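Local coordinates for protein GH61E (Thielavia terrestris, PDB 3EJA), which probably cleaves crystalline and amorphous polysaccharides oxidatively as a copper-dependent lytic polysaccharide monooxygenase, and here carries magnesium at its metal site, at residues N51-S56 with S160-G165; F74-V79 with P125-G130; K18-Q23 with C38-P43; Y2-V7 with Y153-Q158; V98-P103 with Y198-P203. All coordinates share one frame; numbering follows the deposited sequence.

Contact 1: residues N51-S56 with S160-G165. With NAG (2-acetamido-2-deoxy-beta-D-glucopyranose), chain E.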
# COMPACT_ATOMS: atom_id res chain seq x y z
N ASN A 51 2.80 -17.01 5.69
CA ASN A 51 1.88 -17.95 5.06
C ASN A 51 0.44 -17.54 5.31
O ASN A 51 0.05 -17.26 6.44
CB ASN A 51 2.09 -19.37 5.60
CG ASN A 51 3.46 -19.93 5.27
OD1 ASN A 51 4.19 -19.40 4.43
ND2 ASN A 51 3.82 -21.03 5.96
N THR A 52 -0.35 -17.50 4.24
CA THR A 52 -1.76 -17.17 4.33
C THR A 52 -2.53 -17.83 3.18
O THR A 52 -1.93 -18.25 2.20
CB THR A 52 -1.99 -15.63 4.38
OG1 THR A 52 -3.28 -15.36 4.95
CG2 THR A 52 -1.86 -14.99 2.99
N THR A 53 -3.84 -17.93 3.31
CA THR A 53 -4.65 -18.54 2.26
C THR A 53 -5.42 -17.47 1.51
O THR A 53 -5.75 -16.42 2.07
CB THR A 53 -5.65 -19.58 2.81
OG1 THR A 53 -6.62 -18.93 3.65
CG2 THR A 53 -4.91 -20.66 3.62
N ALA A 54 -5.69 -17.73 0.23
CA ALA A 54 -6.55 -16.87 -0.56
C ALA A 54 -7.93 -16.85 0.09
O ALA A 54 -8.47 -17.90 0.45
CB ALA A 54 -6.64 -17.37 -1.99
N GLY A 55 -8.48 -15.65 0.29
CA GLY A 55 -9.76 -15.49 0.97
C GLY A 55 -9.63 -15.13 2.44
O GLY A 55 -10.61 -14.78 3.09
N SER A 56 -8.42 -15.23 2.99
CA SER A 56 -8.17 -14.87 4.38
C SER A 56 -7.87 -13.38 4.51
O SER A 56 -7.75 -12.66 3.52
CB SER A 56 -7.04 -15.71 4.98
OG SER A 56 -5.78 -15.28 4.48
N SER A 160 3.16 -15.95 1.21
CA SER A 160 2.93 -17.18 0.47
C SER A 160 1.43 -17.49 0.53
O SER A 160 0.91 -17.83 1.59
CB SER A 160 3.75 -18.33 1.06
OG SER A 160 3.47 -19.53 0.36
N VAL A 161 0.76 -17.36 -0.61
CA VAL A 161 -0.68 -17.54 -0.72
C VAL A 161 -1.00 -18.93 -1.27
O VAL A 161 -0.51 -19.32 -2.33
CB VAL A 161 -1.33 -16.44 -1.60
CG1 VAL A 161 -2.83 -16.68 -1.77
CG2 VAL A 161 -1.07 -15.06 -1.00
N THR A 162 -1.83 -19.68 -0.54
CA THR A 162 -2.26 -21.01 -0.96
C THR A 162 -3.77 -21.06 -1.13
O THR A 162 -4.48 -20.17 -0.66
CB THR A 162 -1.81 -22.10 0.05
OG1 THR A 162 -2.35 -21.81 1.34
CG2 THR A 162 -0.28 -22.15 0.15
N GLY A 163 -4.26 -22.09 -1.81
CA GLY A 163 -5.69 -22.32 -1.98
C GLY A 163 -6.39 -21.28 -2.85
O GLY A 163 -7.55 -20.94 -2.61
N GLY A 164 -5.67 -20.79 -3.86
CA GLY A 164 -6.19 -19.75 -4.74
C GLY A 164 -7.04 -20.27 -5.89
O GLY A 164 -7.35 -21.45 -5.96
N GLY A 165 -7.41 -19.36 -6.78
CA GLY A 165 -8.17 -19.71 -7.97
C GLY A 165 -7.33 -19.55 -9.22
O GLY A 165 -6.15 -19.92 -9.24
C1 NAG E . 5.10 -21.55 5.54
C2 NAG E . 5.54 -22.38 6.75
C3 NAG E . 6.79 -23.20 6.45
C4 NAG E . 6.67 -23.94 5.12
C5 NAG E . 6.25 -22.95 4.03
C6 NAG E . 6.16 -23.55 2.62
C7 NAG E . 4.91 -21.43 8.90
C8 NAG E . 5.24 -20.42 9.96
N2 NAG E . 5.77 -21.51 7.89
O3 NAG E . 7.01 -24.11 7.51
O4 NAG E . 7.92 -24.52 4.82
O5 NAG E . 5.00 -22.38 4.40
O6 NAG E . 6.25 -22.52 1.66
O7 NAG E . 3.90 -22.13 8.97
O HOH W 1 -8.39 -20.43 -0.07
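Asn51 meets Ser160 while carrying a sugar: its ND2 is bonded covalently, at 1.4 Å, to C1 of an N-acetylglucosamine, and its remaining amide branch, OD1, lies 3.6 Å from Ser160 CB. With CG anti to the carbonyl carbon (chi1 -63°), the amide leans toward the neighbouring strand before the glycan begins. Asn51, Thr52 and Thr53 read as the Asn-X-Thr sequon of N-glycosylation. The backbone pairing is parallel, with Thr52 bonding to the residues before and after its partner Val161. Thr52 N donates to Ser160 O at 3.0 Å, nearly straight, and Thr52 O accepts from Thr162 N at 3.1 Å. This is the single parallel junction in the five-stranded mixed sheet of a fibronectin type III-like beta sandwich, where strand 50-53 forms an edge. On one face, Thr52 and Val161 lie side by side, their CG2 methyls 4.1 Å apart. Val161 CG1, anti to its own backbone N, reaches forward instead to Ala54 CB at 3.9 Å. Beyond the strand, a type II turn runs from Thr53 to Ser56, with Gly55 at a positive phi that favours glycine. Thr53 O is gripped twice, by Ser56 N and by Ser56 OG at 2.7 Å, the hydroxyl using an in-plane lone pair. Past the last backbone bond, from Ala54 N to Thr162 O, one water donates to both Ala54 O and Gly163 O.

Contact 2: residues F74-V79 with P125-G130. With SO4 (sulfate ion), chain G.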
# COMPACT_ATOMS: atom_id res chain seq x y z
N PHE A 74 -4.10 -0.86 -0.36
CA PHE A 74 -3.20 -2.02 -0.42
C PHE A 74 -3.15 -2.58 -1.84
O PHE A 74 -4.18 -2.65 -2.51
CB PHE A 74 -3.63 -3.12 0.58
CG PHE A 74 -3.51 -2.70 2.02
CD1 PHE A 74 -2.29 -2.78 2.69
CD2 PHE A 74 -4.61 -2.18 2.70
CE1 PHE A 74 -2.16 -2.37 4.01
CE2 PHE A 74 -4.50 -1.76 4.03
CZ PHE A 74 -3.27 -1.85 4.69
N TYR A 75 -1.95 -2.95 -2.28
CA TYR A 75 -1.77 -3.59 -3.58
C TYR A 75 -1.02 -4.91 -3.40
O TYR A 75 -0.35 -5.12 -2.40
CB TYR A 75 -0.94 -2.71 -4.51
CG TYR A 75 -1.54 -1.39 -4.96
CD1 TYR A 75 -1.67 -0.30 -4.07
CD2 TYR A 75 -1.90 -1.20 -6.29
CE1 TYR A 75 -2.18 0.94 -4.51
CE2 TYR A 75 -2.42 0.03 -6.73
CZ TYR A 75 -2.55 1.09 -5.85
OH TYR A 75 -3.04 2.28 -6.32
N MET A 76 -1.13 -5.79 -4.39
CA MET A 76 -0.38 -7.04 -4.42
C MET A 76 0.28 -7.25 -5.79
O MET A 76 -0.17 -6.70 -6.79
CB MET A 76 -1.30 -8.22 -4.11
CG MET A 76 -1.84 -8.24 -2.68
SD MET A 76 -3.00 -9.59 -2.41
CE MET A 76 -1.85 -10.97 -2.16
N ALA A 77 1.35 -8.04 -5.80
CA ALA A 77 2.03 -8.45 -7.03
C ALA A 77 2.54 -9.87 -6.88
O ALA A 77 3.17 -10.21 -5.87
CB ALA A 77 3.18 -7.50 -7.36
N ARG A 78 2.29 -10.70 -7.90
CA ARG A 78 2.63 -12.11 -7.87
C ARG A 78 4.03 -12.41 -8.39
O ARG A 78 4.37 -12.04 -9.51
CB ARG A 78 1.60 -12.93 -8.66
CG ARG A 78 1.77 -14.42 -8.44
CD ARG A 78 0.69 -15.23 -9.15
NE ARG A 78 0.87 -16.65 -8.85
CZ ARG A 78 1.70 -17.47 -9.51
NH1 ARG A 78 2.44 -17.02 -10.51
NH2 ARG A 78 1.77 -18.74 -9.15
N VAL A 79 4.83 -13.08 -7.56
CA VAL A 79 6.14 -13.60 -7.95
C VAL A 79 5.92 -14.74 -8.96
O VAL A 79 5.12 -15.63 -8.69
CB VAL A 79 6.91 -14.15 -6.72
CG1 VAL A 79 8.32 -14.63 -7.11
CG2 VAL A 79 6.99 -13.11 -5.59
N PRO A 125 -10.09 -14.26 -2.85
CA PRO A 125 -10.16 -15.72 -2.91
C PRO A 125 -9.80 -16.32 -4.29
O PRO A 125 -9.34 -17.46 -4.36
CB PRO A 125 -11.63 -16.01 -2.56
CG PRO A 125 -12.37 -14.79 -2.95
CD PRO A 125 -11.43 -13.64 -2.69
N CYS A 126 -10.00 -15.55 -5.35
CA CYS A 126 -9.92 -16.08 -6.72
C CYS A 126 -8.55 -15.96 -7.40
O CYS A 126 -8.35 -16.51 -8.48
CB CYS A 126 -10.99 -15.42 -7.60
SG CYS A 126 -10.70 -13.67 -7.86
N ILE A 127 -7.62 -15.24 -6.78
CA ILE A 127 -6.28 -15.07 -7.36
C ILE A 127 -5.45 -16.35 -7.26
O ILE A 127 -5.67 -17.18 -6.37
CB ILE A 127 -5.50 -13.86 -6.76
CG1 ILE A 127 -5.33 -14.01 -5.23
CG2 ILE A 127 -6.18 -12.55 -7.15
CD1 ILE A 127 -4.35 -13.02 -4.58
N LYS A 128 -4.50 -16.50 -8.18
CA LYS A 128 -3.64 -17.68 -8.25
C LYS A 128 -2.80 -17.87 -7.01
O LYS A 128 -2.24 -16.90 -6.47
CB LYS A 128 -2.72 -17.60 -9.47
CG LYS A 128 -3.25 -18.29 -10.71
CD LYS A 128 -2.24 -18.20 -11.85
CE LYS A 128 -2.67 -17.18 -12.90
NZ LYS A 128 -2.61 -15.77 -12.41
N SER A 129 -2.69 -19.12 -6.54
CA SER A 129 -1.76 -19.45 -5.47
C SER A 129 -0.34 -19.07 -5.88
O SER A 129 0.01 -19.08 -7.06
CB SER A 129 -1.81 -20.95 -5.14
OG SER A 129 -3.00 -21.28 -4.45
N GLY A 130 0.48 -18.74 -4.89
CA GLY A 130 1.87 -18.40 -5.14
C GLY A 130 2.39 -17.39 -4.14
O GLY A 130 1.70 -17.03 -3.19
S SO4 G . 4.07 -17.37 -13.96
O1 SO4 G . 4.07 -15.92 -13.83
O2 SO4 G . 4.22 -17.99 -12.65
O3 SO4 G . 2.80 -17.79 -14.55
O4 SO4 G . 5.18 -17.79 -14.82
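Arg78 presents its guanidinium side-on to Ser129, so that NE and NH2 converge on one carbonyl oxygen lying in the guanidinium plane. The chain runs extended from an anti chi1 of -169°, which carries the group across to the loop. NH2 reaches Ser129 O at 2.8 Å within the carbonyl plane, whereas NE, at 3.1 Å from the same Ser129 O, sits 46° above that plane. NH2 also forms a salt bridge with Asp81, and NH1 donates to O2 of a bound sulfate, probably from the crystallisation liquor, at 2.9 Å. An alanine in place of Arg78 would probably leave Ser129 O without these two donors and Asp81 without this cationic mate. Lys128 crosses the arginine at about a right angle, its CB 3.8 Å from Arg78 NE; its ammonium pairs with Glu168. Gly130 follows close to the guanidinium, where a side chain would collide with NH2. Deeper in, Met76 and Ile127 also cross at roughly a right angle and touch tip to tip, Met76 CE to Ile127 CD1 at 4.0 Å. The arrangement fastens to strand 72-78 the connection that passes from strand 118-122 of one sheet to strand 130-140 of the other, a sheet-to-sheet crossing of the beta sandwich.

Contact 3: residues K18-Q23 with C38-P43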
# COMPACT_ATOMS: atom_id res chain seq x y z
N LYS A 18 12.46 -4.07 5.15
CA LYS A 18 12.80 -2.93 6.01
C LYS A 18 12.73 -1.63 5.23
O LYS A 18 13.54 -1.37 4.34
CB LYS A 18 14.18 -3.11 6.67
CG LYS A 18 14.52 -2.00 7.68
CD LYS A 18 15.94 -2.12 8.22
CE LYS A 18 15.99 -2.77 9.60
NZ LYS A 18 17.39 -2.97 10.11
N ALA A 19 11.73 -0.82 5.56
CA ALA A 19 11.53 0.43 4.86
C ALA A 19 12.64 1.42 5.23
O ALA A 19 13.20 1.37 6.33
CB ALA A 19 10.15 1.01 5.17
N ASP A 20 12.96 2.31 4.29
CA ASP A 20 14.00 3.31 4.51
C ASP A 20 13.68 4.27 5.66
O ASP A 20 14.58 4.94 6.18
CB ASP A 20 14.25 4.10 3.21
CG ASP A 20 15.02 3.30 2.16
OD1 ASP A 20 15.55 2.21 2.47
OD2 ASP A 20 15.08 3.77 1.01
N ASN A 21 12.40 4.36 6.04
CA ASN A 21 11.98 5.20 7.16
C ASN A 21 11.91 4.47 8.52
O ASN A 21 11.27 4.95 9.46
CB ASN A 21 10.64 5.89 6.85
CG ASN A 21 9.44 4.95 6.96
OD1 ASN A 21 9.58 3.73 6.91
ND2 ASN A 21 8.25 5.53 7.12
N TRP A 22 12.59 3.32 8.63
CA TRP A 22 12.49 2.51 9.84
C TRP A 22 12.95 3.23 11.12
O TRP A 22 12.51 2.91 12.22
CB TRP A 22 13.17 1.14 9.68
CG TRP A 22 14.67 1.13 9.76
CD1 TRP A 22 15.55 1.28 8.73
CD2 TRP A 22 15.45 0.93 10.94
NE1 TRP A 22 16.84 1.20 9.20
CE2 TRP A 22 16.81 0.98 10.56
CE3 TRP A 22 15.14 0.71 12.29
CZ2 TRP A 22 17.85 0.83 11.48
CZ3 TRP A 22 16.17 0.56 13.21
CH2 TRP A 22 17.51 0.62 12.80
N GLN A 23 13.82 4.23 10.96
CA GLN A 23 14.27 5.02 12.11
C GLN A 23 13.53 6.34 12.30
O GLN A 23 13.27 6.75 13.43
CB GLN A 23 15.78 5.29 12.01
CG GLN A 23 16.58 4.07 11.59
CD GLN A 23 18.06 4.33 11.47
OE1 GLN A 23 18.66 4.12 10.41
NE2 GLN A 23 18.67 4.77 12.56
N CYS A 38 8.10 0.21 -2.54
CA CYS A 38 8.22 -0.48 -1.24
C CYS A 38 9.07 0.29 -0.22
O CYS A 38 9.52 -0.27 0.78
CB CYS A 38 8.80 -1.89 -1.45
SG CYS A 38 7.70 -3.01 -2.32
N PHE A 39 9.27 1.59 -0.47
CA PHE A 39 10.05 2.47 0.40
C PHE A 39 11.48 1.93 0.61
O PHE A 39 12.02 1.98 1.72
CB PHE A 39 9.33 2.70 1.75
CG PHE A 39 9.51 4.09 2.33
CD1 PHE A 39 10.64 4.86 2.05
CD2 PHE A 39 8.54 4.61 3.19
CE1 PHE A 39 10.79 6.15 2.59
CE2 PHE A 39 8.68 5.89 3.74
CZ PHE A 39 9.80 6.66 3.44
N GLN A 40 12.07 1.40 -0.46
CA GLN A 40 13.45 0.94 -0.43
C GLN A 40 14.20 1.46 -1.65
O GLN A 40 13.92 1.02 -2.77
CB GLN A 40 13.53 -0.60 -0.39
CG GLN A 40 13.17 -1.25 0.93
CD GLN A 40 13.53 -2.74 0.97
OE1 GLN A 40 13.38 -3.46 -0.03
NE2 GLN A 40 14.01 -3.19 2.12
N ALA A 41 15.14 2.38 -1.43
CA ALA A 41 16.00 2.85 -2.53
C ALA A 41 16.77 1.68 -3.15
O ALA A 41 16.98 1.63 -4.37
CB ALA A 41 16.96 3.93 -2.04
N THR A 42 17.21 0.75 -2.30
CA THR A 42 17.78 -0.52 -2.77
C THR A 42 16.97 -1.68 -2.20
O THR A 42 16.93 -1.87 -0.98
CB THR A 42 19.26 -0.71 -2.36
OG1 THR A 42 20.03 0.37 -2.88
CG2 THR A 42 19.80 -2.04 -2.91
N PRO A 43 16.35 -2.47 -3.08
CA PRO A 43 15.54 -3.59 -2.60
C PRO A 43 16.34 -4.55 -1.73
O PRO A 43 17.49 -4.89 -2.04
CB PRO A 43 15.10 -4.29 -3.89
CG PRO A 43 15.17 -3.23 -4.94
CD PRO A 43 16.35 -2.38 -4.55
O HOH W 2 17.44 1.12 0.68
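Asp20 and Phe39 supply the first of three direct hydrogen bonds: Asp20 N donates to Phe39 O at 2.8 Å, almost in line with the carbonyl. The second runs the other way, from Ala41 N to Asp20 OD2 at 2.8 Å, meeting the carboxylate on its syn side and somewhat out of its plane. OD2 accepts from Gln35 NE2 as well. In the third, Gln40 NE2 reaches Lys18 O at 2.9 Å from 44° above the carbonyl plane, while Gln40 OE1 is taken by Ser44 N. A water adds an indirect link, donating to Asp20 OD1 at 2.8 Å and accepting from Thr42 N. Both carboxylate oxygens are thus engaged, and an alanine here would probably leave Ala41 N and Gln35 NE2 without their shared acceptor and the water without one of its anchors.

Packing centres on the Phe39 ring. Asn21 crosses it at about a right angle, CB lying 3.6 Å from Phe39 CZ and ND2 3.4 Å from Phe39 CE2, with amide and ring planes 32° apart. Its CG stands between backbone N and carbonyl carbon (chi1 76°), which brings the amide to Phe39 CE2, and ND2 is held by Gly26 O. Nearer the backbone, Ala19 CB meets Phe39 CB at 3.9 Å.

The result is a type I turn, Ala19 to Trp22, docked on the chain leaving helix 35-38. The Cys38-Cys156 disulfide ties that chain to strand 151-162, and the Asn21 side chain lies about 5 Å, nearest atoms, from that of Tyr153 in the magnesium site.

Contact 4: residues Y2-V7 with Y153-Q158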
# COMPACT_ATOMS: atom_id res chain seq x y z
N TYR A 2 4.72 7.72 10.47
CA TYR A 2 4.49 6.35 10.92
C TYR A 2 5.09 5.37 9.94
O TYR A 2 5.18 5.65 8.74
CB TYR A 2 3.00 6.05 11.15
CG TYR A 2 2.03 6.93 10.35
CD1 TYR A 2 1.59 8.15 10.87
CD2 TYR A 2 1.56 6.53 9.10
CE1 TYR A 2 0.71 8.97 10.16
CE2 TYR A 2 0.67 7.34 8.38
CZ TYR A 2 0.25 8.56 8.92
OH TYR A 2 -0.62 9.37 8.24
N THR A 3 5.49 4.23 10.47
CA THR A 3 5.96 3.13 9.65
C THR A 3 4.82 2.12 9.46
O THR A 3 3.80 2.19 10.16
CB THR A 3 7.16 2.42 10.33
OG1 THR A 3 6.78 2.00 11.65
CG2 THR A 3 8.36 3.36 10.45
N TRP A 4 5.01 1.20 8.52
CA TRP A 4 4.16 0.02 8.39
C TRP A 4 5.06 -1.22 8.64
O TRP A 4 5.46 -1.90 7.69
CB TRP A 4 3.58 -0.05 6.97
CG TRP A 4 2.47 0.91 6.62
CD1 TRP A 4 2.59 2.07 5.92
CD2 TRP A 4 1.07 0.74 6.90
NE1 TRP A 4 1.36 2.66 5.76
CE2 TRP A 4 0.41 1.86 6.34
CE3 TRP A 4 0.32 -0.23 7.57
CZ2 TRP A 4 -0.98 2.03 6.43
CZ3 TRP A 4 -1.07 -0.07 7.65
CH2 TRP A 4 -1.70 1.07 7.09
N PRO A 5 5.42 -1.48 9.92
CA PRO A 5 6.53 -2.40 10.20
C PRO A 5 6.21 -3.91 10.28
O PRO A 5 7.13 -4.73 10.21
CB PRO A 5 7.04 -1.91 11.56
CG PRO A 5 5.79 -1.42 12.27
CD PRO A 5 4.86 -0.90 11.16
N ARG A 6 4.93 -4.27 10.44
CA ARG A 6 4.55 -5.64 10.80
C ARG A 6 3.28 -6.13 10.13
O ARG A 6 2.35 -5.35 9.87
CB ARG A 6 4.33 -5.75 12.32
CG ARG A 6 5.52 -5.49 13.20
CD ARG A 6 5.15 -5.51 14.69
NE ARG A 6 4.46 -4.29 15.11
CZ ARG A 6 3.23 -4.24 15.61
NH1 ARG A 6 2.51 -5.34 15.77
NH2 ARG A 6 2.70 -3.06 15.94
N VAL A 7 3.22 -7.44 9.91
CA VAL A 7 1.99 -8.12 9.50
C VAL A 7 1.64 -9.22 10.50
O VAL A 7 2.54 -9.83 11.10
CB VAL A 7 2.06 -8.69 8.06
CG1 VAL A 7 1.90 -7.58 7.02
CG2 VAL A 7 3.37 -9.48 7.83
N TYR A 153 3.30 6.98 3.11
CA TYR A 153 3.82 6.08 4.14
C TYR A 153 3.59 4.67 3.65
O TYR A 153 2.44 4.26 3.46
CB TYR A 153 3.14 6.36 5.49
CG TYR A 153 3.38 7.78 5.96
CD1 TYR A 153 4.53 8.10 6.68
CD2 TYR A 153 2.49 8.81 5.64
CE1 TYR A 153 4.79 9.40 7.09
CE2 TYR A 153 2.73 10.12 6.05
CZ TYR A 153 3.88 10.40 6.77
OH TYR A 153 4.14 11.68 7.20
N ILE A 154 4.69 3.94 3.40
CA ILE A 154 4.69 2.71 2.60
C ILE A 154 5.56 1.61 3.21
O ILE A 154 6.57 1.89 3.82
CB ILE A 154 5.23 3.00 1.14
CG1 ILE A 154 4.28 3.92 0.35
CG2 ILE A 154 5.50 1.70 0.34
CD1 ILE A 154 4.98 4.70 -0.77
N SER A 155 5.15 0.35 3.01
CA SER A 155 6.07 -0.80 3.12
C SER A 155 5.54 -1.98 2.29
O SER A 155 4.41 -1.93 1.79
CB SER A 155 6.29 -1.21 4.58
OG SER A 155 5.20 -1.96 5.06
N CYS A 156 6.34 -3.03 2.14
CA CYS A 156 5.89 -4.24 1.45
C CYS A 156 6.18 -5.50 2.24
O CYS A 156 7.30 -5.69 2.74
CB CYS A 156 6.52 -4.36 0.07
SG CYS A 156 6.08 -3.06 -1.10
N ALA A 157 5.16 -6.36 2.35
CA ALA A 157 5.28 -7.62 3.07
C ALA A 157 5.44 -8.77 2.09
O ALA A 157 4.98 -8.69 0.95
CB ALA A 157 4.05 -7.84 3.96
N GLN A 158 6.09 -9.84 2.55
CA GLN A 158 6.30 -11.05 1.75
C GLN A 158 5.31 -12.14 2.17
O GLN A 158 5.27 -12.53 3.34
CB GLN A 158 7.75 -11.54 1.88
CG GLN A 158 8.77 -10.47 1.41
CD GLN A 158 10.24 -10.86 1.54
OE1 GLN A 158 11.11 -10.19 0.98
NE2 GLN A 158 10.53 -11.94 2.27
O HOH W 3 7.22 2.14 6.52
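Tyr2 and Tyr153 meet through unlike torsions: Tyr153 has CG anti to its carbonyl carbon (chi1 -60°), whereas Tyr2 leaves the staggered positions altogether, with chi1 at 24°. The contact joins the two sheets of the beta sandwich, Tyr2 just ahead of the weakly bonded strand 3-7 of one and Tyr153 on strand 151-162 of the other. Tyr2 CE2 comes over a face of the Tyr153 ring, 3.6 Å from Tyr153 CD2, the two planes inclined at 34°. Tyr153 is a residue of the magnesium site together with His1 and His68, the place where AA9 enzymes hold copper in a histidine brace. Its hydroxyl bonds to Gln151, while that of Tyr2 bonds to Gln138 and to the backbone N of His68, consistent with a second-shell place for the Tyr2 ring. Further along, Trp4 turns its indole edge to the opposite strand, NE1 making a weak bent hydrogen bond to Tyr153 O at 3.0 Å. Val7 CG1 packs on Ala157 CB at 3.7 Å. Water bridges the strands between, accepting from Trp4 N and donating to Ile154 O. Ser155 OG, which also bonds to Tyr60 OH, donates to Trp4 O at 2.6 Å, in the carbonyl plane and on a lone pair.

Contact 5: residues V98-P103 with Y198-P203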
# COMPACT_ATOMS: atom_id res chain seq x y z
N VAL A 98 -6.00 -4.16 -4.06
CA VAL A 98 -6.91 -5.07 -3.36
C VAL A 98 -7.78 -4.40 -2.30
O VAL A 98 -8.75 -5.00 -1.82
CB VAL A 98 -6.17 -6.31 -2.74
CG1 VAL A 98 -5.49 -7.12 -3.83
CG2 VAL A 98 -5.17 -5.89 -1.66
N TYR A 99 -7.44 -3.16 -1.94
CA TYR A 99 -8.17 -2.41 -0.91
C TYR A 99 -7.94 -0.91 -1.08
O TYR A 99 -6.84 -0.48 -1.41
CB TYR A 99 -7.74 -2.86 0.50
CG TYR A 99 -8.38 -2.06 1.61
CD1 TYR A 99 -7.84 -0.84 2.04
CD2 TYR A 99 -9.55 -2.52 2.24
CE1 TYR A 99 -8.43 -0.10 3.04
CE2 TYR A 99 -10.16 -1.77 3.24
CZ TYR A 99 -9.60 -0.56 3.64
OH TYR A 99 -10.18 0.17 4.64
N GLU A 100 -9.00 -0.13 -0.84
CA GLU A 100 -8.88 1.32 -0.67
C GLU A 100 -9.99 1.78 0.26
O GLU A 100 -11.06 1.18 0.31
CB GLU A 100 -8.97 2.04 -2.03
CG GLU A 100 -10.37 2.01 -2.65
CD GLU A 100 -10.45 2.63 -4.03
OE1 GLU A 100 -9.40 3.01 -4.60
OE2 GLU A 100 -11.57 2.73 -4.56
N ASP A 101 -9.76 2.84 1.01
CA ASP A 101 -10.86 3.38 1.77
C ASP A 101 -11.30 4.72 1.18
O ASP A 101 -10.63 5.27 0.30
CB ASP A 101 -10.52 3.46 3.26
CG ASP A 101 -9.29 4.27 3.54
OD1 ASP A 101 -8.82 4.98 2.62
OD2 ASP A 101 -8.79 4.22 4.67
N HIS A 102 -12.43 5.23 1.65
CA HIS A 102 -12.99 6.47 1.15
C HIS A 102 -13.36 7.33 2.34
O HIS A 102 -13.77 6.80 3.38
CB HIS A 102 -14.23 6.20 0.30
CG HIS A 102 -13.98 5.24 -0.83
ND1 HIS A 102 -14.62 4.02 -0.91
CD2 HIS A 102 -13.16 5.31 -1.89
CE1 HIS A 102 -14.20 3.38 -1.99
NE2 HIS A 102 -13.31 4.15 -2.61
N PRO A 103 -13.21 8.66 2.21
CA PRO A 103 -13.59 9.58 3.27
C PRO A 103 -15.12 9.73 3.36
O PRO A 103 -15.82 9.40 2.40
CB PRO A 103 -12.97 10.90 2.83
CG PRO A 103 -12.95 10.81 1.34
CD PRO A 103 -12.65 9.38 1.04
N TYR A 198 -14.02 12.32 -3.63
CA TYR A 198 -12.60 12.07 -3.52
C TYR A 198 -12.22 10.92 -4.44
O TYR A 198 -12.79 9.84 -4.37
CB TYR A 198 -12.15 11.80 -2.07
CG TYR A 198 -10.68 11.48 -2.02
CD1 TYR A 198 -9.73 12.49 -2.10
CD2 TYR A 198 -10.23 10.15 -1.98
CE1 TYR A 198 -8.36 12.21 -2.10
CE2 TYR A 198 -8.87 9.85 -1.98
CZ TYR A 198 -7.94 10.89 -2.05
OH TYR A 198 -6.59 10.62 -2.08
N GLN A 199 -11.26 11.19 -5.30
CA GLN A 199 -10.84 10.23 -6.29
C GLN A 199 -9.53 9.56 -5.86
O GLN A 199 -8.48 10.16 -5.97
CB GLN A 199 -10.66 10.98 -7.60
CG GLN A 199 -9.67 10.34 -8.53
CD GLN A 199 -10.34 9.61 -9.62
OE1 GLN A 199 -10.08 9.86 -10.79
NE2 GLN A 199 -11.23 8.68 -9.26
N ASN A 200 -9.62 8.32 -5.37
CA ASN A 200 -8.42 7.57 -4.97
C ASN A 200 -7.46 7.42 -6.15
O ASN A 200 -7.90 7.14 -7.26
CB ASN A 200 -8.76 6.16 -4.44
CG ASN A 200 -9.59 6.19 -3.16
OD1 ASN A 200 -10.78 6.53 -3.18
ND2 ASN A 200 -8.99 5.80 -2.05
N PRO A 201 -6.15 7.64 -5.91
CA PRO A 201 -5.21 7.46 -7.01
C PRO A 201 -5.03 5.99 -7.35
O PRO A 201 -5.25 5.12 -6.51
CB PRO A 201 -3.91 8.07 -6.49
CG PRO A 201 -4.02 8.03 -5.02
CD PRO A 201 -5.49 8.09 -4.67
N GLY A 202 -4.62 5.73 -8.59
CA GLY A 202 -4.35 4.38 -9.04
C GLY A 202 -5.54 3.69 -9.68
O GLY A 202 -6.60 4.30 -9.89
N PRO A 203 -5.37 2.40 -10.02
CA PRO A 203 -6.41 1.62 -10.67
C PRO A 203 -7.58 1.26 -9.73
O PRO A 203 -7.48 1.47 -8.52
CB PRO A 203 -5.66 0.35 -11.12
CG PRO A 203 -4.55 0.21 -10.13
CD PRO A 203 -4.13 1.62 -9.79
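Glu100 and Asn200 face each other at the end of edge strand 96-100 of the sandwich's mixed sheet, Glu100 CA and Asn200 CA 7.6 Å apart, with no main-chain hydrogen bond joining the segments. Just before, Val98 and Tyr99 both face Phe74 in a classic beta bulge. Asn200 carries most of the contact. Its CG, anti to the carbonyl carbon (chi1 -63°), directs the amide at the other chain, and ND2 donates to Asp101 O at 2.9 Å; Gln73 OE1 is a second partner of ND2. The other branch, OD1, meets the edge of the His102 ring, 3.0 Å from His102 CD2, with amide and ring nearly perpendicular. Against the Glu100 carboxylate the same amide is stacked, the planes 27° apart, and Glu100 OE1 lies 3.2 Å from Asn200 CB. OE1 has its charge partner in Lys97. The sister oxygen accepts from the imidazole, His102 NE2 to Glu100 OE2 at 3.0 Å, arriving 50° above the carboxylate plane. Tyr198, whose hydroxyl bonds to Gly185 O and whose ring meets Trp111 edge-to-face, closes the contact by hydrophobic packing: its CB rests against Pro103 CG at 3.6 Å.

In the fold
Contact 4 is the core of the set, all its touching residues buried. Contacts 1, 2, 3 and 5 are partly buried, contact 1 lying farthest from the chain's centre (about 19 Å, against 8 Å for contact 4, centre to centre). Contact 3 covers contact 4 from outside, joined by the Cys38-Cys156 disulfide. Contacts 1 and 4 share strand 151-162, one pairing its last residues in parallel near a glycan, the other packing rings beside the metal on its earlier part. Contact 2 adjoins contact 1 and replaces backbone pairing with a charged side-chain grip. Contact 5, on the strand beside that of contact 2, holds its loop by polar side chains.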